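Local coordinates for inosine-uridine nucleoside N-ribohydrolase (Xanthomonas oryzae pv. oryzae, PDB 4KL0), which binds calcium and is probably a nucleoside hydrolase that cleaves N-glycosidic bonds, although its own function has not been established, at residues A[51-55]-A[56-60]; A[274-277]-A[278-282]. All blocks are in the same frame, centred on the assembly; numbering follows the deposited sequence.

Overall arrangement
Contact 1 (51-55 with 56-60) comes first along the chain and closes before contact 2 (274-277 with 278-282) begins. Their centres are 40 Å apart, on opposite sides of the centre of the chain, and their nearest atoms are about 28 Å apart. Contact 1 leads from helix 41-54 into strand 58-65 of the mixed central sheet, within a beta-alpha-beta unit that starts with strand 28-34. Contact 2 lies at the surface, where a loop after helix 248-269 leads into helix 278-285. The two are separate local turns that do not touch. One ends a helix and feeds the central sheet; the other starts a peripheral helix, remote from the calcium sites.

Contact 1: A[51-55]-A[56-60]; sequences QLQAD and GFLRL
Gln53 holds CG anti to its backbone N (chi1 -177°) and stays extended beyond it, which carries the amide across to the backbone of Leu60. Leu58 has CG between its backbone N and carbonyl carbon (chi1 65°), and this turns its methyl groups back toward the helix. The Gln53 OE1 atom accepts from Leu60 N at 2.7 Å. The N-H points almost straight at the oxygen (173°), but the donor stands well above the carbonyl plane. Gln53 NE2 donates to a water that in turn donates to Leu60 O, so the amide grips both polar backbone atoms of Leu60, one directly and one through water. A second water donates to Gln53 O and Leu58 O. Gln53 CA also makes a C-H...O contact of 3.2 Å with Leu58 O.

The turn itself is a Schellman motif that ends helix 41-54 and leads into strand 58-65. The two elements belong to the beta-alpha-beta unit begun by strand 28-34. Gly56 has positive phi, and its N donates to Gln53 O at 3.0 Å. Phe57 N donates to Leu52 O at 2.9 Å. The same Leu52 O lies at the edge of the Phe57 ring, as does Asp55 CB.

Leu52 CB meets Leu58 CD2 at 3.8 Å. Leu52 CD2 touches CD2 of the Phe57 ring at 4.1 Å. Leu19 of helix 10-20 packs on Leu52 and Phe57, and Leu368 of helix 358-372 also covers Leu52. Across the helix end, Gln51 NE2 donates to Asp55 OD2 at 3.0 Å from above the carboxylate plane, while Asp55 OD1 forms a salt bridge with Arg20.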
loop_
_atom_site.group_PDB
_atom_site.type_symbol
_atom_site.label_atom_id
_atom_site.label_comp_id
_atom_site.label_asym_id
_atom_site.label_seq_id
_atom_site.Cartn_x
_atom_site.Cartn_y
_atom_site.Cartn_z
ATOM N N GLN A 51 -1.335 4.391 13.332
ATOM C CA GLN A 51 -2.472 4.893 14.082
ATOM C C GLN A 51 -3.536 3.812 14.212
ATOM O O GLN A 51 -4.194 3.682 15.250
ATOM C CB GLN A 51 -3.076 6.139 13.430
ATOM C CG GLN A 51 -4.183 6.738 14.285
ATOM C CD GLN A 51 -3.722 7.227 15.623
ATOM O OE1 GLN A 51 -2.527 7.544 15.852
ATOM N NE2 GLN A 51 -4.675 7.293 16.538
ATOM N N LEU A 52 -3.745 3.033 13.153
ATOM C CA LEU A 52 -4.716 1.968 13.247
ATOM C C LEU A 52 -4.300 0.937 14.289
ATOM O O LEU A 52 -5.168 0.347 14.935
ATOM C CB LEU A 52 -4.963 1.340 11.868
ATOM C CG LEU A 52 -5.687 2.301 10.945
ATOM C CD1 LEU A 52 -5.445 1.821 9.488
ATOM C CD2 LEU A 52 -7.221 2.436 11.239
ATOM N N GLN A 53 -3.001 0.688 14.441
ATOM C CA GLN A 53 -2.521 -0.215 15.487
ATOM C C GLN A 53 -2.708 0.433 16.847
ATOM O O GLN A 53 -3.214 -0.218 17.793
ATOM C CB GLN A 53 -1.034 -0.539 15.267
ATOM C CG GLN A 53 -0.492 -1.536 16.268
ATOM C CD GLN A 53 0.660 -2.334 15.741
ATOM O OE1 GLN A 53 0.725 -2.635 14.519
ATOM N NE2 GLN A 53 1.632 -2.650 16.625
ATOM N N ALA A 54 -2.295 1.683 16.984
ATOM C CA ALA A 54 -2.478 2.375 18.271
ATOM C C ALA A 54 -3.938 2.352 18.712
ATOM O O ALA A 54 -4.233 2.264 19.919
ATOM C CB ALA A 54 -1.978 3.833 18.186
ATOM N N ASP A 55 -4.861 2.410 17.767
ATOM C CA ASP A 55 -6.295 2.375 18.086
ATOM C C ASP A 55 -6.961 0.984 18.124
ATOM O O ASP A 55 -8.185 0.905 18.326
ATOM C CB ASP A 55 -7.100 3.316 17.173
ATOM C CG ASP A 55 -6.804 4.789 17.444
ATOM O OD1 ASP A 55 -6.233 5.091 18.552
ATOM O OD2 ASP A 55 -7.130 5.649 16.574
ATOM N N GLY A 56 -6.190 -0.070 17.930
ATOM C CA GLY A 56 -6.701 -1.415 18.142
ATOM C C GLY A 56 -7.431 -2.046 16.969
ATOM O O GLY A 56 -8.166 -3.038 17.151
ATOM N N PHE A 57 -7.213 -1.517 15.759
ATOM C CA PHE A 57 -7.829 -2.134 14.573
ATOM C C PHE A 57 -7.007 -3.272 14.011
ATOM O O PHE A 57 -7.545 -4.243 13.480
ATOM C CB PHE A 57 -8.051 -1.060 13.493
ATOM C CG PHE A 57 -9.190 -0.143 13.787
ATOM C CD1 PHE A 57 -10.455 -0.420 13.301
ATOM C CD2 PHE A 57 -9.017 0.958 14.626
ATOM C CE1 PHE A 57 -11.517 0.394 13.614
ATOM C CE2 PHE A 57 -10.063 1.799 14.927
ATOM C CZ PHE A 57 -11.328 1.522 14.422
ATOM N N LEU A 58 -5.690 -3.134 14.098
ATOM C CA LEU A 58 -4.804 -4.120 13.518
ATOM C C LEU A 58 -3.546 -4.209 14.341
ATOM O O LEU A 58 -3.261 -3.330 15.185
ATOM C CB LEU A 58 -4.460 -3.744 12.076
ATOM C CG LEU A 58 -3.651 -2.455 11.819
ATOM C CD1 LEU A 58 -2.208 -2.700 12.037
ATOM C CD2 LEU A 58 -3.826 -1.972 10.367
ATOM N N ARG A 59 -2.787 -5.260 14.092
ATOM C CA ARG A 59 -1.445 -5.327 14.650
ATOM C C ARG A 59 -0.542 -5.841 13.540
ATOM O O ARG A 59 -0.800 -6.929 12.953
ATOM C CB ARG A 59 -1.384 -6.140 15.943
ATOM C CG ARG A 59 0.036 -6.287 16.448
ATOM C CD ARG A 59 0.107 -7.133 17.721
ATOM N NE ARG A 59 -0.074 -8.527 17.375
ATOM C CZ ARG A 59 0.152 -9.539 18.213
ATOM N NH1 ARG A 59 0.581 -9.289 19.454
ATOM N NH2 ARG A 59 -0.030 -10.790 17.809
ATOM N N LEU A 60 0.430 -4.999 13.164
ATOM C CA LEU A 60 1.256 -5.297 11.958
ATOM C C LEU A 60 2.394 -6.180 12.418
ATOM O O LEU A 60 3.381 -5.680 13.001
ATOM C CB LEU A 60 1.763 -3.990 11.319
ATOM C CG LEU A 60 2.547 -4.089 10.036
ATOM C CD1 LEU A 60 1.742 -4.863 8.994
ATOM C CD2 LEU A 60 2.892 -2.655 9.591
HETATM O O HOH W 1 -3.568 -2.797 17.940
HETATM O O HOH W 2 3.686 -4.492 15.615
#

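Contact 2: A[274-277]-A[278-282]; sequences PGLD and TAWFF
Leu276 covers one face of the Trp280 indole with both of its methyl groups, while Asp277 O lies at the ring edge, near its plane. The arrangement is a helix N-cap: Asp277 is the capping residue of helix 278-285, and Leu276 just before it packs on the first turn. Leu276 CD1 sits over the six-membered ring in a CH-pi contact, 4.0 Å from the centroid and 18° off the ring normal. Its nearest ring atom is Trp280 CZ3, at 3.8 Å. Leu276 CD2 reaches the junction of the two rings, 4.1 Å from Trp280 CD2. The leucine runs alongside the indole, in the same direction. Leu264 and Ile268 of helix 248-269 also touch Trp280, so the indole links the start of this helix to the preceding one.

Asp277 has CG between its backbone N and carbonyl carbon (chi1 52°), which turns OD1 toward the backbone N of Trp280. The backbone O of Asp277 accepts from Phe281 N at 3.1 Å, the first bond of the helix. Trp280 N also makes a weak bond to Asp277 O. The nearby helix N-terminus would tend to stabilise a negative charge on the Asp277 carboxylate. The capping bond runs from Trp280 N to Asp277 OD1 at 2.8 Å and meets the oxygen nearly end-on to its C-O bond.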
loop_
_atom_site.group_PDB
_atom_site.type_symbol
_atom_site.label_atom_id
_atom_site.label_comp_id
_atom_site.label_asym_id
_atom_site.label_seq_id
_atom_site.Cartn_x
_atom_site.Cartn_y
_atom_site.Cartn_z
ATOM N N PRO A 274 8.253 10.570 -23.340
ATOM C CA PRO A 274 7.409 10.450 -24.520
ATOM C C PRO A 274 5.945 10.176 -24.220
ATOM O O PRO A 274 5.587 9.338 -23.380
ATOM C CB PRO A 274 8.026 9.259 -25.299
ATOM C CG PRO A 274 9.415 9.152 -24.806
ATOM C CD PRO A 274 9.452 9.716 -23.379
ATOM N N GLY A 275 5.091 10.915 -24.907
ATOM C CA GLY A 275 3.659 10.709 -24.818
ATOM C C GLY A 275 2.994 11.659 -23.807
ATOM O O GLY A 275 1.774 11.789 -23.791
ATOM N N LEU A 276 3.778 12.302 -22.941
ATOM C CA LEU A 276 3.149 13.163 -21.917
ATOM C C LEU A 276 3.378 14.614 -22.269
ATOM O O LEU A 276 4.375 14.949 -22.899
ATOM C CB LEU A 276 3.704 12.891 -20.502
ATOM C CG LEU A 276 3.667 11.430 -20.042
ATOM C CD1 LEU A 276 4.034 11.355 -18.544
ATOM C CD2 LEU A 276 2.318 10.826 -20.281
ATOM N N ASP A 277 2.435 15.473 -21.914
ATOM C CA ASP A 277 2.629 16.892 -22.186
ATOM C C ASP A 277 2.039 17.752 -21.076
ATOM O O ASP A 277 1.446 17.222 -20.135
ATOM C CB ASP A 277 2.042 17.284 -23.541
ATOM C CG ASP A 277 0.598 16.851 -23.705
ATOM O OD1 ASP A 277 -0.128 16.708 -22.694
ATOM O OD2 ASP A 277 0.164 16.623 -24.864
ATOM N N THR A 278 2.221 19.062 -21.183
ATOM C CA THR A 278 1.784 19.968 -20.110
ATOM C C THR A 278 0.293 19.800 -19.849
ATOM O O THR A 278 -0.167 19.876 -18.686
ATOM C CB THR A 278 2.124 21.427 -20.447
ATOM O OG1 THR A 278 3.549 21.598 -20.536
ATOM C CG2 THR A 278 1.552 22.370 -19.358
ATOM N N ALA A 279 -0.468 19.565 -20.914
ATOM C CA ALA A 279 -1.904 19.321 -20.825
ATOM C C ALA A 279 -2.231 18.057 -20.050
ATOM O O ALA A 279 -3.246 17.981 -19.327
ATOM C CB ALA A 279 -2.501 19.218 -22.216
ATOM N N TRP A 280 -1.387 17.051 -20.187
ATOM C CA TRP A 280 -1.668 15.832 -19.465
ATOM C C TRP A 280 -1.392 16.093 -17.980
ATOM O O TRP A 280 -2.107 15.591 -17.113
ATOM C CB TRP A 280 -0.785 14.710 -19.950
ATOM C CG TRP A 280 -0.822 13.559 -19.046
ATOM C CD1 TRP A 280 -1.701 12.530 -19.081
ATOM C CD2 TRP A 280 0.044 13.315 -17.923
ATOM N NE1 TRP A 280 -1.421 11.631 -18.091
ATOM C CE2 TRP A 280 -0.356 12.088 -17.356
ATOM C CE3 TRP A 280 1.126 14.003 -17.365
ATOM C CZ2 TRP A 280 0.275 11.530 -16.227
ATOM C CZ3 TRP A 280 1.775 13.447 -16.268
ATOM C CH2 TRP A 280 1.344 12.213 -15.706
ATOM N N PHE A 281 -0.384 16.903 -17.709
ATOM C CA PHE A 281 -0.006 17.176 -16.321
ATOM C C PHE A 281 -1.105 17.988 -15.595
ATOM O O PHE A 281 -1.554 17.600 -14.498
ATOM C CB PHE A 281 1.321 17.899 -16.238
ATOM C CG PHE A 281 1.810 18.078 -14.829
ATOM C CD1 PHE A 281 1.303 19.095 -14.018
ATOM C CD2 PHE A 281 2.807 17.256 -14.321
ATOM C CE1 PHE A 281 1.737 19.255 -12.702
ATOM C CE2 PHE A 281 3.250 17.431 -13.000
ATOM C CZ PHE A 281 2.716 18.454 -12.202
ATOM N N PHE A 282 -1.520 19.113 -16.183
ATOM C CA PHE A 282 -2.655 19.861 -15.602
ATOM C C PHE A 282 -3.950 19.000 -15.442
ATOM O O PHE A 282 -4.661 19.074 -14.416
ATOM C CB PHE A 282 -2.882 21.191 -16.365
ATOM C CG PHE A 282 -1.987 22.309 -15.889
ATOM C CD1 PHE A 282 -2.506 23.374 -15.144
ATOM C CD2 PHE A 282 -0.639 22.269 -16.112
ATOM C CE1 PHE A 282 -1.674 24.379 -14.650
ATOM C CE2 PHE A 282 0.205 23.264 -15.636
ATOM C CZ PHE A 282 -0.306 24.334 -14.908
#